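Local coordinates for surface protein VspA (PDB 2GA0) that is an outer-membrane surface lipoprotein of a relapsing-fever spirochaete, one of a switched set of antigens that probably helps the bacterium evade host immunity, at residues A[24-29]-A[152-157]; A[54-59]-A[118-123]. All blocks are in the same frame, centred on the assembly; numbering follows the deposited sequence.

Interaction 1: residues A[24-29]-A[152-157]; sequences SVKDVH and ALLTSA. With NI (nickel (II) ion), chain I.
L154 reaches from helix 140-166 to V25, K26 and H29 on helix 8-40, two long helices of this helical bundle; the axes of segments 24-29 and 152-157 pass 9.3 Å apart, with 151° between their directions, roughly antiparallel. From CB outward, L154 meets a different set of partners at each branch. Its CB sits 3.9 Å from V25 CG1, and the same methyl also lies against the L154 backbone. CG stands opposite the backbone N (chi1 -176°), and the two methyls then part company. CD1 lies against V25 CG1 and comes within 3.7 Å of K26 CA, with the first carbons of the bent lysine chain passing close by. CD2 turns to the imidazole of H29 and makes a CH-pi contact over one face, 4.2 Å from the ring centroid and displaced toward the rim.

The other V25 methyl, CG2, packs 3.8 Å from L153 CD2 and 4.1 Å from A157 CB. L153 also touches K92 and I93 of helix 87-109, a third helix. D27 faces away from this contact; its OD2 bonds T30 of the second subunit.

While the leucine methyl lies over the imidazole face, nickel binds at H29 NE2, 2.1 Å away, with D151 OD1 and a water completing the ligands seen.

Interaction 2: residues A[54-59]-A[118-123]; sequences DADKNA and DVKDAD. With NI (nickel (II) ion), chain J.
D118 meets the 54-59 loop first: its OD2 takes the backbone N-H of K57 at 2.7 Å, nearly in line with the C-O bond, and also lies beside D56 CB. Next comes V119, whose carbonyl oxygen accepts twice from N58. The backbone N approaches in the carbonyl plane on a lone pair, while ND2 comes in tilted from that plane at 3.0 Å. V119 CG2 rests on A59 CB, and a water joins the two residues' backbone N atoms.

K120 is the N-cap residue of helix 121-128, and the 54-59 loop packs against this helix start, well away from the centre of the helical bundle. The K120 chain runs alongside D56 and curls at the end, bringing NZ to D56 OD2 from above the carboxylate plane in a 2.9 Å salt bridge.

At D121 the exchange is reciprocal: its N-H goes to D56 OD1 at 3.1 Å, and its own OD1 accepts from D56 N at 2.7 Å, on the syn side but tilted 32° out of the carboxylate plane. The anti lone pair of that OD1 takes N58 ND2 at 2.8 Å, in the amide plane. N58 OD1 bonds G43 N, while D54 OD2 and K57 NZ both bind a nickel ion.

Overall arrangement
The two contacts lie on opposite sides of the chain's centre, about 32 Å apart between their own centres, and do not touch. Both are partly buried. Interaction 1, the more central, has no exposed touching residue and pairs the long helices 8-40 and 140-166 through hydrocarbon packing. Interaction 2 lies farther out, has two exposed touching residues, and joins the loop leading into helix 59-79 to the start of helix 121-128, mainly through hydrogen bonds and a salt bridge. Interaction 1 supplies one nickel ligand, H29; interaction 2 supplies two, D54 and K57. Segment 24-29 also meets the second subunit, through K26 and D27, while the carbonyls of D54 and D56 bond K60 of that neighbour.

Interaction 1: residues A[24-29]-A[152-157]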
loop_
_atom_site.group_PDB
_atom_site.type_symbol
_atom_site.label_atom_id
_atom_site.label_comp_id
_atom_site.label_asym_id
_atom_site.label_seq_id
_atom_site.Cartn_x
_atom_site.Cartn_y
_atom_site.Cartn_z
ATOM N N SER A 24 -10.567 -1.359 -6.714
ATOM C CA SER A 24 -9.800 -2.578 -6.527
ATOM C C SER A 24 -8.461 -2.543 -7.226
ATOM O O SER A 24 -7.451 -2.916 -6.638
ATOM C CB SER A 24 -10.573 -3.772 -7.004
ATOM O OG SER A 24 -11.809 -3.767 -6.356
ATOM N N VAL A 25 -8.431 -2.096 -8.473
ATOM C CA VAL A 25 -7.173 -2.056 -9.202
ATOM C C VAL A 25 -6.172 -1.112 -8.534
ATOM O O VAL A 25 -5.026 -1.495 -8.248
ATOM C CB VAL A 25 -7.403 -1.725 -10.679
ATOM C CG1 VAL A 25 -6.068 -1.523 -11.425
ATOM C CG2 VAL A 25 -8.215 -2.849 -11.326
ATOM N N LYS A 26 -6.628 0.111 -8.277
ATOM C CA LYS A 26 -5.825 1.087 -7.569
ATOM C C LYS A 26 -5.255 0.570 -6.245
ATOM O O LYS A 26 -4.099 0.846 -5.936
ATOM C CB LYS A 26 -6.606 2.370 -7.351
ATOM C CG LYS A 26 -5.752 3.631 -7.592
ATOM C CD LYS A 26 -4.453 3.699 -6.727
ATOM C CE LYS A 26 -3.798 5.127 -6.654
ATOM N NZ LYS A 26 -3.340 5.716 -7.969
ATOM N N ASP A 27 -6.048 -0.186 -5.479
ATOM C CA ASP A 27 -5.551 -0.734 -4.227
ATOM C C ASP A 27 -4.407 -1.724 -4.480
ATOM O O ASP A 27 -3.385 -1.675 -3.824
ATOM C CB ASP A 27 -6.702 -1.267 -3.378
ATOM C CG ASP A 27 -6.241 -2.179 -2.275
ATOM O OD1 ASP A 27 -6.335 -3.421 -2.460
ATOM O OD2 ASP A 27 -5.774 -1.779 -1.177
ATOM N N VAL A 28 -4.519 -2.552 -5.497
ATOM C CA VAL A 28 -3.396 -3.404 -5.913
ATOM C C VAL A 28 -2.194 -2.573 -6.392
ATOM O O VAL A 28 -1.082 -2.847 -6.021
ATOM C CB VAL A 28 -3.830 -4.456 -7.008
ATOM C CG1 VAL A 28 -2.738 -5.380 -7.366
ATOM C CG2 VAL A 28 -4.976 -5.253 -6.531
ATOM N N HIS A 29 -2.373 -1.538 -7.188
ATOM C CA HIS A 29 -1.183 -0.800 -7.631
ATOM C C HIS A 29 -0.451 -0.161 -6.448
ATOM O O HIS A 29 0.793 -0.116 -6.430
ATOM C CB HIS A 29 -1.481 0.222 -8.733
ATOM C CG HIS A 29 -0.267 0.946 -9.262
ATOM N ND1 HIS A 29 0.149 2.166 -8.760
ATOM C CD2 HIS A 29 0.577 0.656 -10.288
ATOM C CE1 HIS A 29 1.211 2.576 -9.438
ATOM N NE2 HIS A 29 1.505 1.674 -10.362
ATOM N N ALA A 152 -0.382 -1.385 -16.405
ATOM C CA ALA A 152 -1.249 -1.547 -17.587
ATOM C C ALA A 152 -2.705 -1.724 -17.171
ATOM O O ALA A 152 -3.574 -1.093 -17.747
ATOM C CB ALA A 152 -0.790 -2.698 -18.464
ATOM N N LEU A 153 -2.952 -2.551 -16.159
ATOM C CA LEU A 153 -4.296 -2.791 -15.667
ATOM C C LEU A 153 -4.918 -1.493 -15.173
ATOM O O LEU A 153 -6.070 -1.179 -15.504
ATOM C CB LEU A 153 -4.305 -3.845 -14.549
ATOM C CG LEU A 153 -5.704 -4.254 -14.086
ATOM C CD1 LEU A 153 -6.516 -4.782 -15.274
ATOM C CD2 LEU A 153 -5.717 -5.231 -12.906
ATOM N N LEU A 154 -4.138 -0.736 -14.400
ATOM C CA LEU A 154 -4.589 0.523 -13.829
ATOM C C LEU A 154 -4.918 1.527 -14.915
ATOM O O LEU A 154 -5.913 2.220 -14.836
ATOM C CB LEU A 154 -3.565 1.079 -12.827
ATOM C CG LEU A 154 -4.000 2.361 -12.099
ATOM C CD1 LEU A 154 -5.105 2.054 -11.102
ATOM C CD2 LEU A 154 -2.854 3.064 -11.416
ATOM N N THR A 155 -4.081 1.610 -15.936
ATOM C CA THR A 155 -4.326 2.514 -17.044
ATOM C C THR A 155 -5.693 2.173 -17.657
ATOM O O THR A 155 -6.511 3.063 -17.908
ATOM C CB THR A 155 -3.168 2.389 -18.080
ATOM O OG1 THR A 155 -1.908 2.646 -17.439
ATOM C CG2 THR A 155 -3.223 3.464 -19.156
ATOM N N SER A 156 -5.948 0.879 -17.847
ATOM C CA SER A 156 -7.182 0.429 -18.462
ATOM C C SER A 156 -8.375 0.769 -17.612
ATOM O O SER A 156 -9.419 1.172 -18.124
ATOM C CB SER A 156 -7.154 -1.078 -18.611
ATOM O OG SER A 156 -6.598 -1.434 -19.845
ATOM N N ALA A 157 -8.210 0.559 -16.311
ATOM C CA ALA A 157 -9.299 0.661 -15.372
ATOM C C ALA A 157 -9.692 2.099 -15.281
ATOM O O ALA A 157 -10.872 2.413 -15.262
ATOM C CB ALA A 157 -8.879 0.143 -14.028
HETATM NI NI NI I . 3.408 1.664 -11.180
HETATM O O HOH W 1 2.789 3.723 -11.614
#

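Interaction 2: residues A[54-59]-A[118-123]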
loop_
_atom_site.group_PDB
_atom_site.type_symbol
_atom_site.label_atom_id
_atom_site.label_comp_id
_atom_site.label_asym_id
_atom_site.label_seq_id
_atom_site.Cartn_x
_atom_site.Cartn_y
_atom_site.Cartn_z
ATOM N N ASP A 54 22.302 1.222 8.771
ATOM C CA ASP A 54 22.679 0.159 9.655
ATOM C C ASP A 54 22.583 -1.113 8.819
ATOM O O ASP A 54 21.562 -1.811 8.788
ATOM C CB ASP A 54 21.792 0.160 10.910
ATOM C CG ASP A 54 22.072 -1.017 11.852
ATOM O OD1 ASP A 54 21.110 -1.587 12.357
ATOM O OD2 ASP A 54 23.198 -1.433 12.174
ATOM N N ALA A 55 23.664 -1.383 8.108
ATOM C CA ALA A 55 23.720 -2.433 7.101
ATOM C C ALA A 55 23.129 -3.788 7.488
ATOM O O ALA A 55 23.259 -4.255 8.635
ATOM C CB ALA A 55 25.175 -2.639 6.699
ATOM N N ASP A 56 22.519 -4.434 6.495
ATOM C CA ASP A 56 22.316 -5.877 6.545
ATOM C C ASP A 56 21.153 -6.262 7.452
ATOM O O ASP A 56 20.300 -5.410 7.756
ATOM C CB ASP A 56 23.622 -6.556 6.958
ATOM C CG ASP A 56 24.719 -6.299 5.974
ATOM O OD1 ASP A 56 24.422 -5.971 4.797
ATOM O OD2 ASP A 56 25.920 -6.378 6.266
ATOM N N LYS A 57 21.116 -7.540 7.870
ATOM C CA LYS A 57 20.047 -8.069 8.720
ATOM C C LYS A 57 18.661 -7.741 8.131
ATOM O O LYS A 57 17.796 -7.217 8.835
ATOM C CB LYS A 57 20.152 -7.517 10.147
ATOM C CG LYS A 57 21.315 -8.097 11.009
ATOM C CD LYS A 57 22.521 -7.099 11.139
ATOM C CE LYS A 57 22.321 -6.014 12.261
ATOM N NZ LYS A 57 22.706 -4.566 11.950
ATOM N N ASN A 58 18.455 -8.052 6.852
ATOM C CA ASN A 58 17.264 -7.635 6.130
ATOM C C ASN A 58 16.167 -8.665 5.962
ATOM O O ASN A 58 15.136 -8.368 5.380
ATOM C CB ASN A 58 17.672 -7.165 4.730
ATOM C CG ASN A 58 18.407 -5.876 4.759
ATOM O OD1 ASN A 58 17.859 -4.864 5.206
ATOM N ND2 ASN A 58 19.673 -5.893 4.332
ATOM N N ALA A 59 16.381 -9.884 6.421
ATOM C CA ALA A 59 15.423 -10.967 6.190
ATOM C C ALA A 59 13.953 -10.584 6.444
ATOM O O ALA A 59 13.088 -10.807 5.615
ATOM C CB ALA A 59 15.789 -12.181 7.023
ATOM N N ASP A 118 21.340 -13.321 8.266
ATOM C CA ASP A 118 21.851 -12.031 7.909
ATOM C C ASP A 118 21.847 -11.799 6.392
ATOM O O ASP A 118 22.852 -12.037 5.681
ATOM C CB ASP A 118 23.200 -11.844 8.553
ATOM C CG ASP A 118 23.600 -10.427 8.576
ATOM O OD1 ASP A 118 24.639 -10.102 9.209
ATOM O OD2 ASP A 118 22.911 -9.571 7.967
ATOM N N VAL A 119 20.697 -11.348 5.895
ATOM C CA VAL A 119 20.579 -11.016 4.491
ATOM C C VAL A 119 21.224 -9.660 4.249
ATOM O O VAL A 119 20.725 -8.642 4.745
ATOM C CB VAL A 119 19.096 -11.009 4.050
ATOM C CG1 VAL A 119 18.979 -11.161 2.526
ATOM C CG2 VAL A 119 18.358 -12.125 4.714
ATOM N N LYS A 120 22.327 -9.646 3.508
ATOM C CA LYS A 120 23.029 -8.386 3.227
ATOM C C LYS A 120 22.242 -7.487 2.267
ATOM O O LYS A 120 21.414 -7.947 1.483
ATOM C CB LYS A 120 24.478 -8.662 2.791
ATOM C CG LYS A 120 25.277 -9.348 3.887
ATOM C CD LYS A 120 26.630 -9.770 3.422
ATOM C CE LYS A 120 27.720 -9.184 4.332
ATOM N NZ LYS A 120 27.775 -7.652 4.380
ATOM N N ASP A 121 22.488 -6.194 2.361
ATOM C CA ASP A 121 21.831 -5.216 1.499
ATOM C C ASP A 121 21.773 -5.634 0.035
ATOM O O ASP A 121 20.700 -5.655 -0.534
ATOM C CB ASP A 121 22.486 -3.855 1.685
ATOM C CG ASP A 121 22.404 -3.364 3.106
ATOM O OD1 ASP A 121 21.715 -3.993 3.945
ATOM O OD2 ASP A 121 23.035 -2.355 3.475
ATOM N N ALA A 122 22.907 -6.006 -0.559
ATOM C CA ALA A 122 22.966 -6.369 -1.983
ATOM C C ALA A 122 21.910 -7.433 -2.334
ATOM O O ALA A 122 21.143 -7.299 -3.289
ATOM C CB ALA A 122 24.337 -6.854 -2.360
ATOM N N ASP A 123 21.869 -8.489 -1.535
ATOM C CA ASP A 123 20.875 -9.542 -1.710
ATOM C C ASP A 123 19.449 -9.056 -1.562
ATOM O O ASP A 123 18.565 -9.464 -2.330
ATOM C CB ASP A 123 21.093 -10.618 -0.679
ATOM C CG ASP A 123 22.026 -11.692 -1.159
ATOM O OD1 ASP A 123 22.727 -11.446 -2.168
ATOM O OD2 ASP A 123 22.137 -12.817 -0.587
HETATM NI NI NI J . 23.954 -3.152 12.772
HETATM O O HOH W 2 18.571 -11.110 8.297
#